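Local coordinates for probable transcriptional regulator, LysR family protein (Rhodococcus sp., PDB 2QL3) that probably regulates transcription as a DNA-binding LysR-type factor, the piece here being its C-terminal effector-binding (substrate-binding) domain, at the interface of chains A and B. Sequence-based numbering; all coordinates share one arbitrary frame. Chains: chain A/B, Probable transcriptional regulator, LysR family protein.

The interface of chains A and B. Residues chain A 13, 16-18, 21, 164; chain B 137, 139-140, 143, 164-165.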
loop_
_atom_site.group_PDB
_atom_site.type_symbol
_atom_site.label_atom_id
_atom_site.label_comp_id
_atom_site.label_asym_id
_atom_site.label_seq_id
_atom_site.Cartn_x
_atom_site.Cartn_y
_atom_site.Cartn_z
ATOM N N PRO A 13 7.396 4.191 -1.720
ATOM C CA PRO A 13 6.542 3.156 -1.101
ATOM C C PRO A 13 6.207 1.902 -1.926
ATOM O O PRO A 13 6.207 0.826 -1.360
ATOM C CB PRO A 13 5.270 3.943 -0.655
ATOM C CG PRO A 13 5.819 5.381 -0.431
ATOM C CD PRO A 13 6.822 5.542 -1.586
ATOM N N GLY A 16 8.822 -0.628 -1.551
ATOM C CA GLY A 16 8.919 -1.239 -0.234
ATOM C C GLY A 16 8.581 -2.719 -0.129
ATOM O O GLY A 16 9.332 -3.451 0.480
ATOM N N PRO A 17 7.420 -3.186 -0.682
ATOM C CA PRO A 17 7.083 -4.661 -0.599
ATOM C C PRO A 17 7.612 -5.568 -1.723
ATOM O O PRO A 17 7.545 -6.776 -1.628
ATOM C CB PRO A 17 5.557 -4.684 -0.632
ATOM C CG PRO A 17 5.129 -3.330 -1.154
ATOM C CD PRO A 17 6.313 -2.401 -1.271
ATOM N N THR A 18 8.168 -4.974 -2.775
ATOM C CA THR A 18 8.490 -5.744 -3.968
ATOM C C THR A 18 9.987 -6.005 -4.027
ATOM O O THR A 18 10.410 -7.155 -4.248
ATOM C CB THR A 18 8.027 -5.038 -5.246
ATOM O OG1 THR A 18 8.532 -3.707 -5.235
ATOM C CG2 THR A 18 6.527 -4.904 -5.258
ATOM N N PRO A 21 12.215 -6.060 0.647
ATOM C CA PRO A 21 12.258 -7.128 1.674
ATOM C C PRO A 21 13.434 -8.080 1.540
ATOM O O PRO A 21 14.159 -8.247 2.520
ATOM C CB PRO A 21 10.936 -7.840 1.494
ATOM C CG PRO A 21 9.975 -6.703 0.935
ATOM C CD PRO A 21 10.909 -5.997 -0.039
ATOM N N TYR A 164 -6.177 -8.161 -2.552
ATOM C CA TYR A 164 -6.570 -8.416 -1.152
ATOM C C TYR A 164 -7.981 -8.987 -0.977
ATOM O O TYR A 164 -8.253 -9.631 0.019
ATOM C CB TYR A 164 -6.470 -7.137 -0.295
ATOM C CG TYR A 164 -5.065 -6.681 0.155
ATOM C CD1 TYR A 164 -4.917 -5.516 0.925
ATOM C CD2 TYR A 164 -3.907 -7.400 -0.190
ATOM C CE1 TYR A 164 -3.664 -5.108 1.390
ATOM C CE2 TYR A 164 -2.643 -6.996 0.251
ATOM C CZ TYR A 164 -2.533 -5.853 1.045
ATOM O OH TYR A 164 -1.304 -5.463 1.490
ATOM N N ASN B 137 2.880 1.511 4.980
ATOM C CA ASN B 137 2.387 0.706 3.860
ATOM C C ASN B 137 2.019 -0.715 4.323
ATOM O O ASN B 137 2.889 -1.496 4.700
ATOM C CB ASN B 137 3.488 0.677 2.756
ATOM C CG ASN B 137 2.981 0.220 1.394
ATOM O OD1 ASN B 137 1.815 0.429 1.060
ATOM N ND2 ASN B 137 3.885 -0.284 0.552
ATOM N N GLU B 139 1.190 -3.457 2.752
ATOM C CA GLU B 139 1.874 -4.538 2.081
ATOM C C GLU B 139 3.346 -4.576 2.463
ATOM O O GLU B 139 3.963 -5.634 2.458
ATOM C CB GLU B 139 1.729 -4.513 0.544
ATOM C CG GLU B 139 2.311 -5.827 -0.114
ATOM C CD GLU B 139 1.651 -7.202 0.374
ATOM O OE1 GLU B 139 2.254 -8.250 0.096
ATOM O OE2 GLU B 139 0.589 -7.227 1.070
ATOM N N THR B 140 3.927 -3.423 2.763
ATOM C CA THR B 140 5.329 -3.461 3.127
ATOM C C THR B 140 5.454 -4.225 4.431
ATOM O O THR B 140 6.314 -5.078 4.525
ATOM C CB THR B 140 5.955 -2.071 3.257
ATOM O OG1 THR B 140 5.716 -1.349 2.055
ATOM C CG2 THR B 140 7.461 -2.135 3.576
ATOM N N ALA B 143 5.039 -8.004 3.581
ATOM C CA ALA B 143 6.206 -8.511 2.828
ATOM C C ALA B 143 7.415 -8.685 3.725
ATOM O O ALA B 143 8.128 -9.676 3.633
ATOM C CB ALA B 143 6.555 -7.567 1.668
ATOM N N TYR B 164 3.500 -9.824 -1.990
ATOM C CA TYR B 164 3.937 -9.404 -3.300
ATOM C C TYR B 164 5.146 -10.183 -3.776
ATOM O O TYR B 164 5.295 -10.388 -4.954
ATOM C CB TYR B 164 4.270 -7.913 -3.228
ATOM C CG TYR B 164 3.076 -6.978 -3.355
ATOM C CD1 TYR B 164 3.298 -5.618 -3.593
ATOM C CD2 TYR B 164 1.754 -7.444 -3.257
ATOM C CE1 TYR B 164 2.278 -4.732 -3.721
ATOM C CE2 TYR B 164 0.682 -6.533 -3.347
ATOM C CZ TYR B 164 0.997 -5.170 -3.591
ATOM O OH TYR B 164 0.022 -4.263 -3.705
ATOM N N GLU B 165 5.995 -10.634 -2.840
ATOM C CA GLU B 165 7.204 -11.414 -3.164
ATOM C C GLU B 165 6.898 -12.879 -3.434
ATOM O O GLU B 165 7.774 -13.605 -3.913
ATOM C CB GLU B 165 8.228 -11.341 -2.010
ATOM C CG GLU B 165 8.918 -10.023 -1.855
ATOM C CD GLU B 165 10.127 -10.116 -0.932
ATOM O OE1 GLU B 165 9.959 -10.646 0.210
ATOM O OE2 GLU B 165 11.236 -9.687 -1.339
#
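A:Pro17 lies between the side chains of B:Glu139, B:Thr140 and B:Tyr164, and of the residues described here it buries the most surface against the partner, 88 Å². Its CB meets the CG methylene of B:Glu139 at 3.5 Å. Its CG approaches B:Tyr164 CD1, the two side chains lying side by side and pointing the same way, and its CD faces the hydroxyl OG1 of B:Thr140. A rigid proline ring suits this place, since it offers carbon on several sides and gives up little freedom on burial. Next to it, the methyl CG2 of A:Thr18 touches B:Tyr164 CD1, while the small B:Ala143 lets its CB come within 3.6 Å of A:Pro21 CG.

B:Glu139 does two jobs. Its carboxylate OE2 accepts a hydrogen bond of 2.6 Å from the phenol OH of A:Tyr164. OE2 sits at the edge of that ring, in its plane, and accepts through its anti lone pair, the one away from OE1; ring and carboxylate are turned 53° apart. With CG anti to the backbone N (chi1 -172°), this methylene lies over the centre of the B:Tyr164 ring; the bend at chi2 then turns the carboxylate toward A:Tyr164 and the B:Tyr164 backbone N. The latter donates to OE1 at 2.9 Å and steadies the carboxylate. An alanine here would probably leave the A:Tyr164 hydroxyl without its acceptor and open a gap beside A:Pro17 and under the B:Tyr164 ring.

B:Asn137 ND2 donates to B:Thr140 OG1, helping to fix the hydroxyl facing A:Pro17.

The patch sets the loop leading into helix 20-30 of chain A, with the loop at A:Tyr164, against helix 138-147 and the loop at B:Tyr164, and recurs with chains exchanged in a two-fold dimer that may be biological.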